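Local coordinates for protein cryptochrome DASH, chloroplastic/mitochondrial (Arabidopsis thaliana, PDB 2J4D) that binds FAD and a folate light antenna, repairs cyclobutane pyrimidine dimers in single-stranded DNA, and may serve as a blue-light photoreceptor, at residues P70-D75 with G96-C101; S449-A454 with V492-G497. All coordinates share one frame; numbering follows the deposited sequence.

Contact 1. Residues P70-D75 with G96-C101; sequences PVYCLD and GFLMEC
Tyr72 of strand 67-74 and Leu98 of helix 92-111 approach each other from opposite directions. The Tyr72 ring stands with CG anti to its backbone nitrogen (chi1 178°), which carries the phenol out from the strand so that its oxygen leads. That oxygen lands in the fork of Leu98: Tyr72 OH is 3.7 Å from Leu98 CD2 and 3.9 Å from Leu98 CD1, and Leu98 CD1 sits oblique to the ring. Leu74 arrives from the same strand, two residues on. Its CD1 lies at the edge of the Tyr72 ring, in the ring plane, and also touches the helix twice, meeting Leu98 CD2 at 4.1 Å and Met99 CE at 4.1 Å. Met99 crosses Leu74 at about a right angle, its chain bent at chi2 and chi3 to bring the terminal methyl in. The short segments run nearly antiparallel, at 161°, with their axes 12.0 Å apart. This is the first half of a beta-alpha-beta crossover: after helix 92-111 the chain returns as strand 117-120, which pairs in parallel with strand 67-74. Leu102 of the helix adds to the packing on Tyr72, and Pro230 and Leu235 lie against Leu74. Methyl groups meeting methyl groups and one phenol oxygen make an interface that rests on dispersion and shape, with no directional polar bond between the two segments.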
loop_
_atom_site.group_PDB
_atom_site.type_symbol
_atom_site.label_atom_id
_atom_site.label_comp_id
_atom_site.label_asym_id
_atom_site.label_seq_id
_atom_site.Cartn_x
_atom_site.Cartn_y
_atom_site.Cartn_z
ATOM N N PRO A 70 5.263 -0.570 22.708
ATOM C CA PRO A 70 4.756 -0.462 21.329
ATOM C C PRO A 70 3.309 0.027 21.347
ATOM O O PRO A 70 2.480 -0.485 22.101
ATOM C CB PRO A 70 4.860 -1.895 20.798
ATOM C CG PRO A 70 5.909 -2.535 21.686
ATOM C CD PRO A 70 5.572 -1.970 23.042
ATOM N N VAL A 71 3.001 1.005 20.506
ATOM C CA VAL A 71 1.658 1.564 20.477
ATOM C C VAL A 71 1.115 1.804 19.076
ATOM O O VAL A 71 1.860 2.177 18.173
ATOM C CB VAL A 71 1.623 2.939 21.181
ATOM C CG1 VAL A 71 0.189 3.450 21.257
ATOM C CG2 VAL A 71 2.246 2.841 22.566
ATOM N N TYR A 72 -0.183 1.573 18.905
ATOM C CA TYR A 72 -0.841 1.879 17.643
ATOM C C TYR A 72 -2.071 2.677 18.039
ATOM O O TYR A 72 -2.824 2.268 18.929
ATOM C CB TYR A 72 -1.299 0.645 16.870
ATOM C CG TYR A 72 -2.023 1.038 15.591
ATOM C CD1 TYR A 72 -1.314 1.407 14.445
ATOM C CD2 TYR A 72 -3.416 1.120 15.553
ATOM C CE1 TYR A 72 -1.976 1.852 13.295
ATOM C CE2 TYR A 72 -4.090 1.561 14.411
ATOM C CZ TYR A 72 -3.366 1.927 13.290
ATOM O OH TYR A 72 -4.034 2.383 12.178
ATOM N N CYS A 73 -2.259 3.824 17.397
ATOM C CA CYS A 73 -3.413 4.668 17.678
ATOM C C CYS A 73 -4.382 4.602 16.522
ATOM O O CYS A 73 -4.011 4.851 15.374
ATOM C CB CYS A 73 -3.002 6.131 17.862
ATOM S SG CYS A 73 -1.832 6.416 19.189
ATOM N N LEU A 74 -5.626 4.260 16.815
ATOM C CA LEU A 74 -6.610 4.231 15.760
ATOM C C LEU A 74 -7.109 5.676 15.685
ATOM O O LEU A 74 -7.973 6.095 16.458
ATOM C CB LEU A 74 -7.741 3.283 16.109
ATOM C CG LEU A 74 -8.552 3.045 14.843
ATOM C CD1 LEU A 74 -7.885 1.992 13.962
ATOM C CD2 LEU A 74 -9.913 2.609 15.248
ATOM N N ASP A 75 -6.517 6.428 14.761
ATOM C CA ASP A 75 -6.796 7.847 14.539
ATOM C C ASP A 75 -8.202 8.044 13.985
ATOM O O ASP A 75 -8.509 7.570 12.895
ATOM C CB ASP A 75 -5.771 8.383 13.532
ATOM C CG ASP A 75 -5.724 9.900 13.473
ATOM O OD1 ASP A 75 -6.785 10.545 13.593
ATOM O OD2 ASP A 75 -4.608 10.440 13.280
ATOM N N GLY A 96 -11.087 -3.634 7.109
ATOM C CA GLY A 96 -11.025 -5.017 7.551
ATOM C C GLY A 96 -9.602 -5.555 7.474
ATOM O O GLY A 96 -9.151 -6.285 8.358
ATOM N N PHE A 97 -8.896 -5.197 6.410
ATOM C CA PHE A 97 -7.513 -5.635 6.225
ATOM C C PHE A 97 -6.648 -5.041 7.351
ATOM O O PHE A 97 -5.791 -5.726 7.915
ATOM C CB PHE A 97 -7.012 -5.179 4.848
ATOM C CG PHE A 97 -5.660 -5.729 4.468
ATOM C CD1 PHE A 97 -5.544 -6.976 3.840
ATOM C CD2 PHE A 97 -4.508 -4.984 4.695
ATOM C CE1 PHE A 97 -4.299 -7.468 3.436
ATOM C CE2 PHE A 97 -3.244 -5.465 4.297
ATOM C CZ PHE A 97 -3.139 -6.707 3.665
ATOM N N LEU A 98 -6.879 -3.771 7.690
ATOM C CA LEU A 98 -6.122 -3.140 8.775
ATOM C C LEU A 98 -6.296 -3.899 10.092
ATOM O O LEU A 98 -5.321 -4.143 10.801
ATOM C CB LEU A 98 -6.558 -1.676 8.985
ATOM C CG LEU A 98 -6.122 -1.020 10.311
ATOM C CD1 LEU A 98 -4.602 -0.993 10.413
ATOM C CD2 LEU A 98 -6.662 0.410 10.393
ATOM N N MET A 99 -7.530 -4.276 10.430
ATOM C CA MET A 99 -7.749 -4.995 11.687
ATOM C C MET A 99 -6.953 -6.299 11.711
ATOM O O MET A 99 -6.343 -6.637 12.726
ATOM C CB MET A 99 -9.243 -5.284 11.918
ATOM C CG MET A 99 -10.121 -4.028 12.009
ATOM S SD MET A 99 -9.455 -2.748 13.132
ATOM C CE MET A 99 -9.711 -1.285 12.188
ATOM N N GLU A 100 -6.959 -7.037 10.605
ATOM C CA GLU A 100 -6.193 -8.278 10.553
ATOM C C GLU A 100 -4.706 -7.971 10.750
ATOM O O GLU A 100 -4.002 -8.729 11.417
ATOM C CB GLU A 100 -6.432 -9.009 9.223
ATOM C CG GLU A 100 -7.887 -9.447 9.059
ATOM C CD GLU A 100 -8.154 -10.239 7.791
ATOM O OE1 GLU A 100 -7.751 -9.795 6.697
ATOM O OE2 GLU A 100 -8.790 -11.308 7.892
ATOM N N CYS A 101 -4.232 -6.857 10.183
ATOM C CA CYS A 101 -2.825 -6.463 10.337
ATOM C C CYS A 101 -2.482 -6.219 11.805
ATOM O O CYS A 101 -1.416 -6.614 12.278
ATOM C CB CYS A 101 -2.518 -5.177 9.560
ATOM S SG CYS A 101 -2.514 -5.344 7.759
#

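Contact 2. Residues S449-A454 with V492-G497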
loop_
_atom_site.group_PDB
_atom_site.type_symbol
_atom_site.label_atom_id
_atom_site.label_comp_id
_atom_site.label_asym_id
_atom_site.label_seq_id
_atom_site.Cartn_x
_atom_site.Cartn_y
_atom_site.Cartn_z
ATOM N N SER A 449 -7.118 3.221 -25.573
ATOM C CA SER A 449 -8.245 2.835 -26.410
ATOM C C SER A 449 -8.890 1.604 -25.792
ATOM O O SER A 449 -8.266 0.552 -25.712
ATOM C CB SER A 449 -7.759 2.502 -27.822
ATOM O OG SER A 449 -8.791 1.889 -28.578
ATOM N N ILE A 450 -10.136 1.735 -25.352
ATOM C CA ILE A 450 -10.829 0.609 -24.737
ATOM C C ILE A 450 -10.874 -0.623 -25.634
ATOM O O ILE A 450 -10.610 -1.735 -25.177
ATOM C CB ILE A 450 -12.265 1.008 -24.300
ATOM C CG1 ILE A 450 -12.225 1.639 -22.906
ATOM C CG2 ILE A 450 -13.173 -0.216 -24.267
ATOM C CD1 ILE A 450 -11.265 2.804 -22.767
ATOM N N PRO A 451 -11.201 -0.450 -26.924
ATOM C CA PRO A 451 -11.248 -1.618 -27.808
ATOM C C PRO A 451 -9.901 -2.318 -27.936
ATOM O O PRO A 451 -9.824 -3.540 -27.858
ATOM C CB PRO A 451 -11.725 -1.030 -29.136
ATOM C CG PRO A 451 -11.174 0.355 -29.103
ATOM C CD PRO A 451 -11.476 0.784 -27.680
ATOM N N LYS A 452 -8.839 -1.544 -28.135
ATOM C CA LYS A 452 -7.509 -2.129 -28.271
ATOM C C LYS A 452 -7.053 -2.783 -26.981
ATOM O O LYS A 452 -6.462 -3.861 -26.996
ATOM C CB LYS A 452 -6.490 -1.069 -28.692
ATOM C CG LYS A 452 -6.665 -0.584 -30.116
ATOM C CD LYS A 452 -5.577 0.401 -30.499
ATOM C CE LYS A 452 -5.847 0.995 -31.874
ATOM N NZ LYS A 452 -4.942 2.143 -32.171
ATOM N N GLN A 453 -7.312 -2.126 -25.858
ATOM C CA GLN A 453 -6.916 -2.685 -24.577
ATOM C C GLN A 453 -7.641 -4.008 -24.371
ATOM O O GLN A 453 -7.041 -5.001 -23.948
ATOM C CB GLN A 453 -7.244 -1.706 -23.446
ATOM C CG GLN A 453 -6.419 -0.420 -23.506
ATOM C CD GLN A 453 -4.935 -0.670 -23.281
ATOM O OE1 GLN A 453 -4.539 -1.200 -22.245
ATOM N NE2 GLN A 453 -4.110 -0.286 -24.251
ATOM N N ALA A 454 -8.931 -4.030 -24.695
ATOM C CA ALA A 454 -9.712 -5.250 -24.540
ATOM C C ALA A 454 -9.127 -6.360 -25.403
ATOM O O ALA A 454 -9.000 -7.503 -24.967
ATOM C CB ALA A 454 -11.167 -4.997 -24.923
ATOM N N VAL A 492 -21.411 7.284 -22.123
ATOM C CA VAL A 492 -20.742 8.262 -22.984
ATOM C C VAL A 492 -20.142 7.534 -24.170
ATOM O O VAL A 492 -19.885 6.332 -24.112
ATOM C CB VAL A 492 -19.533 8.952 -22.311
ATOM C CG1 VAL A 492 -19.988 10.035 -21.369
ATOM C CG2 VAL A 492 -18.685 7.900 -21.594
ATOM N N PRO A 493 -19.918 8.253 -25.267
ATOM C CA PRO A 493 -19.317 7.690 -26.473
ATOM C C PRO A 493 -17.831 7.624 -26.140
ATOM O O PRO A 493 -17.377 8.307 -25.218
ATOM C CB PRO A 493 -19.642 8.749 -27.533
ATOM C CG PRO A 493 -19.655 10.030 -26.718
ATOM C CD PRO A 493 -20.482 9.587 -25.542
ATOM N N LEU A 494 -17.072 6.792 -26.835
ATOM C CA LEU A 494 -15.654 6.738 -26.549
ATOM C C LEU A 494 -15.090 7.920 -27.317
ATOM O O LEU A 494 -15.517 8.194 -28.443
ATOM C CB LEU A 494 -15.048 5.424 -27.036
ATOM C CG LEU A 494 -15.498 4.226 -26.200
ATOM C CD1 LEU A 494 -15.047 2.946 -26.885
ATOM C CD2 LEU A 494 -14.939 4.322 -24.778
ATOM N N LYS A 495 -14.175 8.640 -26.684
ATOM C CA LYS A 495 -13.551 9.795 -27.285
ATOM C C LYS A 495 -12.813 9.477 -28.582
ATOM O O LYS A 495 -12.737 10.337 -29.446
ATOM C CB LYS A 495 -12.603 10.425 -26.281
ATOM C CG LYS A 495 -12.065 11.753 -26.716
ATOM C CD LYS A 495 -10.880 12.120 -25.872
ATOM C CE LYS A 495 -9.899 12.885 -26.717
ATOM N NZ LYS A 495 -9.420 14.113 -26.050
ATOM N N HIS A 496 -12.265 8.277 -28.754
ATOM C CA HIS A 496 -11.565 7.968 -30.009
ATOM C C HIS A 496 -11.992 6.773 -30.878
ATOM O O HIS A 496 -11.608 5.605 -30.603
ATOM C CB HIS A 496 -10.084 7.911 -29.699
ATOM C CG HIS A 496 -9.528 9.242 -29.271
ATOM N ND1 HIS A 496 -9.291 10.259 -30.172
ATOM C CD2 HIS A 496 -9.205 9.747 -28.052
ATOM C CE1 HIS A 496 -8.830 11.322 -29.538
ATOM N NE2 HIS A 496 -8.764 11.038 -28.250
ATOM N N GLY A 497 -12.728 7.151 -31.948
ATOM C CA GLY A 497 -13.333 6.276 -32.974
ATOM C C GLY A 497 -13.070 4.785 -33.112
ATOM O O GLY A 497 -13.000 3.949 -32.177
#
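Gln453 N donates to Ser449 O at 2.8 Å, and Ala454 N follows with 2.9 Å to Ile450 O. These bonds close the first turn of helix 450-457, on which Ile450 and Pro451 face Leu494. Ser449 is the N-cap, although the bond from Lys452 N to its OG is weak and the placing of that hydroxyl is doubtful. Leu494 does the touching with both branches. With CG anti to the carbonyl carbon (chi1 -70°), its two methyls divide between adjacent residues of the first turn: Leu494 CD1 reaches Pro451 CD at 4.2 Å, while Leu494 CD2 meets Ile450 CG1 at 4.3 Å. In this helical FAD-binding domain of the photolyase/cryptochrome family, the C-terminal tail after helix 483-486 is thus laid against the start of helix 450-457. Proline suits such a place, since a first-turn residue needs no backbone N-H for the helix ladder. Helix 391-404 packs on both segments: Phe400 lies on Leu494, and Asp404 touches Ile450 while its OD1 accepts from Lys495 N. From the same helix, Arg392 NH1 bonds to Gln453 OE1.

In the fold
Contact 1 lies in the alpha/beta photolyase domain and contact 2 in the FAD-binding domain, on opposite sides of the chain's centre. Their centres are about 41 Å apart and their nearest atoms about 26 Å, so they do not touch. Contact 1 sits about 14 Å from the chain's centre, contact 2 about 30 Å, at the end of the traced chain. Neither lines a chromophore pocket: the Tyr72 side chain is about 11 Å from the bound folate, that of Ile450 about 13 Å from the FAD. Ile450 is also about 10 Å, side chain to side chain, from Arg392, a probable ATP-binding residue by analogy with relatives.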